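Local coordinates for thioredoxin-like protein (Klebsiella pneumoniae subsp. pneumoniae MGH 78578, PDB 3TY1) that probably binds carbohydrate, having the supersandwich fold of the galactose mutarotase clan, although its activity as an aldose 1-epimerase is only putative, at residues Ser55-Leu63 and Leu71-Ser79; Phe290-Trp301 and Thr313-Ala322. All coordinates share one frame; numbering follows the deposited sequence.

Interaction 1. Residues Ser55-Leu63 and Leu71-Ser79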
loop_
_atom_site.group_PDB
_atom_site.type_symbol
_atom_site.label_atom_id
_atom_site.label_comp_id
_atom_site.label_asym_id
_atom_site.label_seq_id
_atom_site.Cartn_x
_atom_site.Cartn_y
_atom_site.Cartn_z
ATOM N N SER A 55 29.358 -16.850 5.628
ATOM C CA SER A 55 30.515 -17.443 6.282
ATOM C C SER A 55 31.078 -18.590 5.447
ATOM O O SER A 55 30.311 -19.340 4.816
ATOM C CB SER A 55 30.093 -17.964 7.628
ATOM O OG SER A 55 29.845 -16.895 8.517
ATOM N N LYS A 56 32.396 -18.756 5.459
ATOM C CA LYS A 56 32.963 -19.920 4.796
ATOM C C LYS A 56 32.650 -21.184 5.636
ATOM O O LYS A 56 32.076 -22.127 5.095
ATOM C CB LYS A 56 34.468 -19.773 4.538
ATOM C CG LYS A 56 35.035 -20.901 3.639
ATOM C CD LYS A 56 36.399 -20.553 3.017
ATOM C CE LYS A 56 37.470 -20.306 4.079
ATOM N NZ LYS A 56 38.822 -20.068 3.507
ATOM N N ASP A 57 32.926 -21.133 6.954
ATOM C CA ASP A 57 32.879 -22.258 7.876
ATOM C C ASP A 57 32.007 -21.963 9.114
ATOM O O ASP A 57 32.365 -22.337 10.211
ATOM C CB ASP A 57 34.340 -22.530 8.329
ATOM C CG ASP A 57 35.047 -21.254 8.835
ATOM O OD1 ASP A 57 34.350 -20.256 9.094
ATOM O OD2 ASP A 57 36.284 -21.219 8.954
ATOM N N GLY A 58 30.913 -21.240 8.952
ATOM C CA GLY A 58 30.090 -20.858 10.077
ATOM C C GLY A 58 28.662 -20.769 9.645
ATOM O O GLY A 58 28.231 -21.568 8.830
ATOM N N LEU A 59 27.956 -19.780 10.179
ATOM C CA LEU A 59 26.568 -19.562 9.844
ATOM C C LEU A 59 26.447 -18.534 8.724
ATOM O O LEU A 59 27.099 -17.475 8.761
ATOM C CB LEU A 59 25.790 -19.064 11.044
ATOM C CG LEU A 59 25.647 -19.962 12.279
ATOM C CD1 LEU A 59 24.761 -19.261 13.340
ATOM C CD2 LEU A 59 25.064 -21.318 11.833
ATOM N N THR A 60 25.546 -18.808 7.789
ATOM C CA THR A 60 25.171 -17.827 6.793
ATOM C C THR A 60 23.816 -17.298 7.252
ATOM O O THR A 60 22.849 -18.063 7.433
ATOM C CB THR A 60 25.169 -18.384 5.360
ATOM O OG1 THR A 60 26.518 -18.651 4.992
ATOM C CG2 THR A 60 24.593 -17.311 4.356
ATOM N N ILE A 61 23.770 -16.000 7.535
ATOM C CA ILE A 61 22.612 -15.406 8.173
ATOM C C ILE A 61 22.014 -14.346 7.279
ATOM O O ILE A 61 22.716 -13.363 6.916
ATOM C CB ILE A 61 23.026 -14.715 9.509
ATOM C CG1 ILE A 61 23.660 -15.742 10.477
ATOM C CG2 ILE A 61 21.799 -13.960 10.117
ATOM C CD1 ILE A 61 24.293 -15.090 11.783
ATOM N N THR A 62 20.741 -14.517 6.927
ATOM C CA THR A 62 20.050 -13.594 6.024
ATOM C C THR A 62 18.960 -12.925 6.753
ATOM O O THR A 62 18.126 -13.593 7.375
ATOM C CB THR A 62 19.454 -14.331 4.806
ATOM O OG1 THR A 62 20.507 -15.005 4.123
ATOM C CG2 THR A 62 18.752 -13.346 3.850
ATOM N N LEU A 63 18.945 -11.603 6.679
ATOM C CA LEU A 63 17.845 -10.833 7.277
ATOM C C LEU A 63 17.325 -9.831 6.266
ATOM O O LEU A 63 17.967 -9.611 5.261
ATOM C CB LEU A 63 18.270 -10.212 8.582
ATOM C CG LEU A 63 19.386 -9.233 8.748
ATOM C CD1 LEU A 63 18.822 -7.847 8.334
ATOM C CD2 LEU A 63 19.859 -9.183 10.178
ATOM N N LEU A 71 14.578 -12.206 10.509
ATOM C CA LEU A 71 15.598 -13.143 10.116
ATOM C C LEU A 71 14.918 -14.093 9.142
ATOM O O LEU A 71 13.915 -14.733 9.453
ATOM C CB LEU A 71 16.190 -13.899 11.309
ATOM C CG LEU A 71 16.675 -13.052 12.519
ATOM C CD1 LEU A 71 17.292 -13.961 13.563
ATOM C CD2 LEU A 71 17.642 -11.953 12.077
ATOM N N LEU A 72 15.482 -14.201 7.951
ATOM C CA LEU A 72 14.869 -15.049 6.924
ATOM C C LEU A 72 15.319 -16.508 7.006
ATOM O O LEU A 72 14.511 -17.438 6.931
ATOM C CB LEU A 72 15.218 -14.515 5.540
ATOM C CG LEU A 72 14.740 -13.099 5.148
ATOM C CD1 LEU A 72 14.822 -12.888 3.624
ATOM C CD2 LEU A 72 13.389 -12.760 5.593
ATOM N N ARG A 73 16.613 -16.685 7.211
ATOM C CA ARG A 73 17.213 -18.010 7.179
ATOM C C ARG A 73 18.604 -17.992 7.795
ATOM O O ARG A 73 19.342 -17.000 7.724
ATOM C CB ARG A 73 17.261 -18.548 5.737
ATOM C CG ARG A 73 17.811 -19.950 5.573
ATOM C CD ARG A 73 17.821 -20.336 4.051
ATOM N NE ARG A 73 16.480 -20.666 3.576
ATOM C CZ ARG A 73 16.144 -20.868 2.299
ATOM N NH1 ARG A 73 17.037 -20.747 1.321
ATOM N NH2 ARG A 73 14.898 -21.189 2.007
ATOM N N ILE A 74 18.912 -19.098 8.482
ATOM C CA ILE A 74 20.221 -19.330 9.105
ATOM C C ILE A 74 20.679 -20.688 8.590
ATOM O O ILE A 74 19.938 -21.639 8.737
ATOM C CB ILE A 74 20.146 -19.388 10.609
ATOM C CG1 ILE A 74 19.336 -18.223 11.233
ATOM C CG2 ILE A 74 21.575 -19.492 11.198
ATOM C CD1 ILE A 74 20.001 -16.890 11.082
ATOM N N GLU A 75 21.851 -20.772 7.944
ATOM C CA GLU A 75 22.343 -22.007 7.341
ATOM C C GLU A 75 23.789 -22.237 7.749
ATOM O O GLU A 75 24.609 -21.321 7.698
ATOM C CB GLU A 75 22.328 -21.983 5.782
ATOM C CG GLU A 75 21.013 -21.566 5.097
ATOM C CD GLU A 75 21.167 -20.980 3.630
ATOM O OE1 GLU A 75 21.595 -19.782 3.409
ATOM O OE2 GLU A 75 20.781 -21.715 2.689
ATOM N N GLY A 76 24.114 -23.484 8.077
ATOM C CA GLY A 76 25.480 -23.859 8.376
ATOM C C GLY A 76 25.563 -25.222 9.021
ATOM O O GLY A 76 24.545 -25.800 9.436
ATOM N N PHE A 77 26.778 -25.738 9.082
ATOM C CA PHE A 77 27.071 -27.001 9.740
ATOM C C PHE A 77 26.182 -28.171 9.279
ATOM O O PHE A 77 25.837 -29.031 10.085
ATOM C CB PHE A 77 26.991 -26.796 11.257
ATOM C CG PHE A 77 27.904 -25.699 11.764
ATOM C CD1 PHE A 77 29.249 -25.969 12.034
ATOM C CD2 PHE A 77 27.432 -24.387 11.934
ATOM C CE1 PHE A 77 30.103 -24.964 12.520
ATOM C CE2 PHE A 77 28.285 -23.364 12.393
ATOM C CZ PHE A 77 29.633 -23.664 12.689
ATOM N N GLY A 78 25.794 -28.177 8.011
ATOM C CA GLY A 78 24.961 -29.242 7.445
ATOM C C GLY A 78 23.487 -29.161 7.819
ATOM O O GLY A 78 22.756 -30.124 7.661
ATOM N N SER A 79 23.033 -28.011 8.304
ATOM C CA SER A 79 21.652 -27.869 8.753
ATOM C C SER A 79 21.196 -26.430 8.502
ATOM O O SER A 79 21.872 -25.643 7.805
ATOM C CB SER A 79 21.554 -28.275 10.244
ATOM O OG SER A 79 20.215 -28.276 10.750
HETATM O O HOH W 1 29.059 -24.106 8.281
HETATM O O HOH W 2 27.162 -21.238 6.156
HETATM O O HOH W 3 21.052 -17.621 5.214
#
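At the open end of a beta hairpin, the F77 ring receives L59 CD2 at its edge, near the ring plane, 3.9 Å from CE2. One face carries a water over its centre; H353 stacks with the ring as well. The backbone of D57 and G58 approaches the ring obliquely. The water over the face joins the two segments where the strands end, donating to G58 O and accepting from F77 N. Next to it a second water bridges G58 O, T60 OG1 and E75 O.

From here strands 60-63 and 71-76 run antiparallel. T60 and E75 exchange backbone hydrogen bonds, the one from T60 N to E75 O short at 2.7 Å and nearly straight (172°). T62 N donates to R73 O, whereas T62 O takes L72 N at 2.8 Å and, only weakly, R73 N. Two residues thus face T62, a classic beta bulge, and L72 turns its CB onto T62 O (3.6 Å).

On the buried face I74 bridges two neighbours. Its chi1 of -48° sets CG1 beside the backbone N and turns CG2 anti to it, where CG2 meets L59 CD1 at 3.8 Å; I74 CD1 lies 3.6 Å from I61 CG2. F190 of strand 189-198 packs against this apolar row. The other face is polar: a third water lies within hydrogen-bonding distance of T60 O, E75 OE1 and T62 OG1.

The hairpin is therefore two-sided, aliphatic toward the neighbouring sheet and water-bridged on the threonine side, with water taking over from direct bonds where the strands part.

Interaction 2. Residues Phe290-Trp301 and Thr313-Ala322. With SO4 (sulfate ion), chain K.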
loop_
_atom_site.group_PDB
_atom_site.type_symbol
_atom_site.label_atom_id
_atom_site.label_comp_id
_atom_site.label_asym_id
_atom_site.label_seq_id
_atom_site.Cartn_x
_atom_site.Cartn_y
_atom_site.Cartn_z
ATOM N N PHE A 290 16.528 -17.392 26.481
ATOM C CA PHE A 290 15.868 -16.107 26.727
ATOM C C PHE A 290 15.744 -15.856 28.212
ATOM O O PHE A 290 15.960 -16.758 29.021
ATOM C CB PHE A 290 14.523 -15.959 25.972
ATOM C CG PHE A 290 13.451 -16.923 26.373
ATOM C CD1 PHE A 290 13.420 -18.196 25.842
ATOM C CD2 PHE A 290 12.456 -16.552 27.283
ATOM C CE1 PHE A 290 12.434 -19.115 26.220
ATOM C CE2 PHE A 290 11.444 -17.451 27.634
ATOM C CZ PHE A 290 11.434 -18.726 27.090
ATOM N N ASP A 291 15.477 -14.603 28.541
ATOM C CA ASP A 291 15.401 -14.086 29.896
ATOM C C ASP A 291 13.923 -13.969 30.290
ATOM O O ASP A 291 13.179 -13.155 29.702
ATOM C CB ASP A 291 16.086 -12.713 29.908
ATOM C CG ASP A 291 16.282 -12.136 31.305
ATOM O OD1 ASP A 291 15.309 -12.044 32.107
ATOM O OD2 ASP A 291 17.439 -11.780 31.623
ATOM N N THR A 292 13.500 -14.734 31.307
ATOM C CA THR A 292 12.086 -14.750 31.706
ATOM C C THR A 292 11.574 -13.470 32.406
ATOM O O THR A 292 10.377 -13.328 32.614
ATOM C CB THR A 292 11.730 -15.985 32.560
ATOM O OG1 THR A 292 12.557 -15.992 33.708
ATOM C CG2 THR A 292 11.945 -17.297 31.761
ATOM N N ARG A 293 12.457 -12.536 32.737
ATOM C CA ARG A 293 12.021 -11.195 33.171
ATOM C C ARG A 293 11.586 -10.316 32.011
ATOM O O ARG A 293 10.791 -9.406 32.184
ATOM C CB ARG A 293 13.141 -10.467 33.893
ATOM C CG ARG A 293 13.556 -11.126 35.187
ATOM C CD ARG A 293 14.849 -10.531 35.697
ATOM N NE ARG A 293 15.942 -10.770 34.762
ATOM C CZ ARG A 293 17.190 -10.319 34.932
ATOM N NH1 ARG A 293 17.531 -9.625 36.015
ATOM N NH2 ARG A 293 18.112 -10.585 34.025
ATOM N N GLN A 294 12.141 -10.582 30.825
ATOM C CA GLN A 294 11.851 -9.839 29.621
ATOM C C GLN A 294 10.734 -10.507 28.815
ATOM O O GLN A 294 9.874 -9.826 28.277
ATOM C CB GLN A 294 13.116 -9.788 28.735
ATOM C CG GLN A 294 14.366 -9.196 29.433
ATOM C CD GLN A 294 15.647 -9.301 28.593
ATOM O OE1 GLN A 294 15.739 -10.082 27.644
ATOM N NE2 GLN A 294 16.633 -8.501 28.944
ATOM N N LEU A 295 10.786 -11.834 28.734
ATOM C CA LEU A 295 9.864 -12.642 27.939
ATOM C C LEU A 295 9.344 -13.756 28.883
ATOM O O LEU A 295 9.839 -14.881 28.880
ATOM C CB LEU A 295 10.574 -13.165 26.674
ATOM C CG LEU A 295 11.084 -12.129 25.683
ATOM C CD1 LEU A 295 11.986 -12.798 24.613
ATOM C CD2 LEU A 295 9.921 -11.312 24.984
ATOM N N PRO A 296 8.357 -13.427 29.722
ATOM C CA PRO A 296 7.931 -14.404 30.737
ATOM C C PRO A 296 7.195 -15.646 30.308
ATOM O O PRO A 296 7.138 -16.593 31.106
ATOM C CB PRO A 296 7.067 -13.564 31.711
ATOM C CG PRO A 296 7.168 -12.177 31.252
ATOM C CD PRO A 296 7.568 -12.197 29.829
ATOM N N VAL A 297 6.630 -15.666 29.096
ATOM C CA VAL A 297 5.827 -16.778 28.612
ATOM C C VAL A 297 6.397 -17.365 27.346
ATOM O O VAL A 297 7.278 -16.770 26.728
ATOM C CB VAL A 297 4.331 -16.398 28.431
ATOM C CG1 VAL A 297 3.750 -16.000 29.831
ATOM C CG2 VAL A 297 4.121 -15.318 27.374
ATOM N N LEU A 298 5.925 -18.563 27.020
ATOM C CA LEU A 298 6.401 -19.300 25.852
ATOM C C LEU A 298 5.240 -19.958 25.120
ATOM O O LEU A 298 4.372 -20.560 25.740
ATOM C CB LEU A 298 7.425 -20.346 26.295
ATOM C CG LEU A 298 8.104 -21.229 25.241
ATOM C CD1 LEU A 298 8.934 -20.378 24.329
ATOM C CD2 LEU A 298 9.014 -22.233 25.977
ATOM N N THR A 299 5.236 -19.838 23.801
ATOM C CA THR A 299 4.241 -20.498 22.950
ATOM C C THR A 299 4.949 -21.512 22.080
ATOM O O THR A 299 6.029 -21.224 21.520
ATOM C CB THR A 299 3.505 -19.461 22.052
ATOM O OG1 THR A 299 2.805 -18.532 22.877
ATOM C CG2 THR A 299 2.517 -20.141 21.062
ATOM N N LEU A 300 4.345 -22.689 21.975
ATOM C CA LEU A 300 4.830 -23.774 21.134
ATOM C C LEU A 300 3.789 -23.923 20.023
ATOM O O LEU A 300 2.632 -24.231 20.292
ATOM C CB LEU A 300 4.914 -25.060 21.967
ATOM C CG LEU A 300 5.303 -26.356 21.234
ATOM C CD1 LEU A 300 6.680 -26.256 20.533
ATOM C CD2 LEU A 300 5.249 -27.560 22.177
ATOM N N TRP A 301 4.207 -23.696 18.778
ATOM C CA TRP A 301 3.343 -23.775 17.616
ATOM C C TRP A 301 3.782 -25.036 16.881
ATOM O O TRP A 301 4.905 -25.095 16.429
ATOM C CB TRP A 301 3.527 -22.491 16.747
ATOM C CG TRP A 301 2.868 -22.496 15.427
ATOM C CD1 TRP A 301 1.582 -22.865 15.152
ATOM C CD2 TRP A 301 3.450 -22.095 14.175
ATOM N NE1 TRP A 301 1.333 -22.724 13.804
ATOM C CE2 TRP A 301 2.446 -22.223 13.190
ATOM C CE3 TRP A 301 4.710 -21.595 13.799
ATOM C CZ2 TRP A 301 2.685 -21.940 11.829
ATOM C CZ3 TRP A 301 4.933 -21.259 12.459
ATOM C CH2 TRP A 301 3.913 -21.444 11.492
ATOM N N THR A 313 7.679 -25.721 13.123
ATOM C CA THR A 313 7.336 -25.462 14.502
ATOM C C THR A 313 7.859 -24.106 14.915
ATOM O O THR A 313 8.949 -23.664 14.507
ATOM C CB THR A 313 7.874 -26.582 15.477
ATOM O OG1 THR A 313 7.384 -26.343 16.817
ATOM C CG2 THR A 313 9.384 -26.609 15.494
ATOM N N GLY A 314 7.070 -23.431 15.730
ATOM C CA GLY A 314 7.463 -22.143 16.311
ATOM C C GLY A 314 7.797 -22.334 17.748
ATOM O O GLY A 314 7.003 -22.975 18.488
ATOM N N ILE A 315 8.950 -21.813 18.172
ATOM C CA ILE A 315 9.317 -21.723 19.617
ATOM C C ILE A 315 9.270 -20.235 19.851
ATOM O O ILE A 315 10.104 -19.509 19.320
ATOM C CB ILE A 315 10.708 -22.258 19.903
ATOM C CG1 ILE A 315 10.797 -23.738 19.512
ATOM C CG2 ILE A 315 11.032 -22.086 21.391
ATOM C CD1 ILE A 315 12.205 -24.356 19.742
ATOM N N GLU A 316 8.259 -19.764 20.567
ATOM C CA GLU A 316 7.910 -18.344 20.570
ATOM C C GLU A 316 7.890 -17.695 21.930
ATOM O O GLU A 316 6.818 -17.570 22.575
ATOM C CB GLU A 316 6.542 -18.184 19.882
ATOM C CG GLU A 316 6.369 -18.991 18.589
ATOM C CD GLU A 316 5.025 -18.833 17.958
ATOM O OE1 GLU A 316 4.201 -18.023 18.449
ATOM O OE2 GLU A 316 4.790 -19.549 16.956
ATOM N N PRO A 317 9.059 -17.289 22.398
ATOM C CA PRO A 317 9.080 -16.615 23.688
ATOM C C PRO A 317 8.459 -15.239 23.541
ATOM O O PRO A 317 8.636 -14.586 22.511
ATOM C CB PRO A 317 10.559 -16.549 24.051
ATOM C CG PRO A 317 11.294 -16.916 22.846
ATOM C CD PRO A 317 10.399 -17.588 21.895
ATOM N N GLY A 318 7.694 -14.833 24.536
ATOM C CA GLY A 318 7.017 -13.577 24.452
ATOM C C GLY A 318 6.622 -12.974 25.765
ATOM O O GLY A 318 6.777 -13.605 26.836
ATOM N N THR A 319 6.144 -11.731 25.680
ATOM C CA THR A 319 5.463 -11.090 26.806
ATOM C C THR A 319 3.998 -11.560 26.854
ATOM O O THR A 319 3.341 -11.509 27.899
ATOM C CB THR A 319 5.506 -9.540 26.741
ATOM O OG1 THR A 319 4.860 -9.100 25.550
ATOM C CG2 THR A 319 6.937 -9.008 26.791
ATOM N N SER A 320 3.504 -12.028 25.712
ATOM C CA SER A 320 2.123 -12.473 25.535
ATOM C C SER A 320 2.051 -13.825 24.847
ATOM O O SER A 320 3.004 -14.295 24.187
ATOM C CB SER A 320 1.326 -11.453 24.684
ATOM O OG SER A 320 0.631 -10.506 25.456
ATOM N N TYR A 321 0.898 -14.458 25.041
ATOM C CA TYR A 321 0.485 -15.591 24.240
ATOM C C TYR A 321 -0.163 -15.002 22.990
ATOM O O TYR A 321 -0.343 -13.788 22.873
ATOM C CB TYR A 321 -0.476 -16.523 25.005
ATOM C CG TYR A 321 0.178 -17.188 26.189
ATOM C CD1 TYR A 321 1.284 -18.045 26.025
ATOM C CD2 TYR A 321 -0.293 -16.980 27.478
ATOM C CE1 TYR A 321 1.874 -18.684 27.153
ATOM C CE2 TYR A 321 0.299 -17.587 28.579
ATOM C CZ TYR A 321 1.381 -18.435 28.421
ATOM O OH TYR A 321 1.966 -19.032 29.537
ATOM N N ALA A 322 -0.502 -15.877 22.047
ATOM C CA ALA A 322 -0.978 -15.454 20.743
ATOM C C ALA A 322 -2.466 -15.118 20.647
ATOM O O ALA A 322 -2.982 -14.873 19.533
ATOM C CB ALA A 322 -0.578 -16.531 19.672
HETATM S S SO4 K . 16.401 -6.649 32.336
HETATM O O1 SO4 K . 15.495 -7.737 32.750
HETATM O O2 SO4 K . 16.103 -5.442 33.134
HETATM O O3 SO4 K . 17.809 -7.051 32.573
HETATM O O4 SO4 K . 16.220 -6.292 30.908
HETATM O O HOH W 4 0.071 -18.660 22.282
HETATM O O HOH W 5 4.554 -16.676 23.582
#
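P317 lays its CB squarely over the face of the F290 ring, 3.5 Å from the centroid and 3° off the normal, a CH-pi contact in the tightly packed part of the interface. L295 CD1 and L298 CD1 reach the same proline, at CB and CD; for L298 the branch gets there because CG lies anti to the backbone N (chi1 -178°).

V297 is enclosed between G318 and Y321. Its CG2 sits over one face of the tyrosine ring, 4.2 Å from the centroid, while L298 O and T299 OG1 lie at the ring edge. Y321 OH bonds to I263 O, fixing the ring against strand 259-265. Backbone bonds pair V297 with G318, T299 with E316 and W301 with G314. W301 O is gripped twice, by G314 N and by T313 OG1, each at 2.8 Å; T313 OG1 is also hydrogen-bonded to Y249 OH.

Packing is looser around T299 OG1, where two waters intervene: one links it to A322 N, the other to E316 O and S320 O. At the exposed end, R293 holds D291 side-on with NE and NH2, the latter 2.8 Å from OD2. Q294 OE1 accepts from D346 N, and Q294 NE2 donates to O4 of a sulfate, probably from the crystallisation liquor, at 3.0 Å.

D291 OD1 also accepts from R293 N, forming an Asx turn where the chain leaves strand 285-291 to enter the antiparallel hairpin 297-304/311-318 of this supersandwich.

How the interactions relate
From the N terminus, the chain first closes interaction 1, a hairpin whose segments are separated by seven residues, within the six-stranded antiparallel sheet that includes strands 49-55 and 79-81. More than 200 residues later interaction 2 closes a second hairpin across eleven residues. The two are in series, neither nested nor crossed, with centres 24 Å apart and nearest atoms about 11 Å apart. Interaction 2 also joins sheets: segment 290-301 leaves the ten-stranded sheet at strand 285-291 and enters the mixed sheet at strand 297-304. The ten-stranded sheet relates the two contacts: its strands 173-183 and 189-198 pack against the first hairpin.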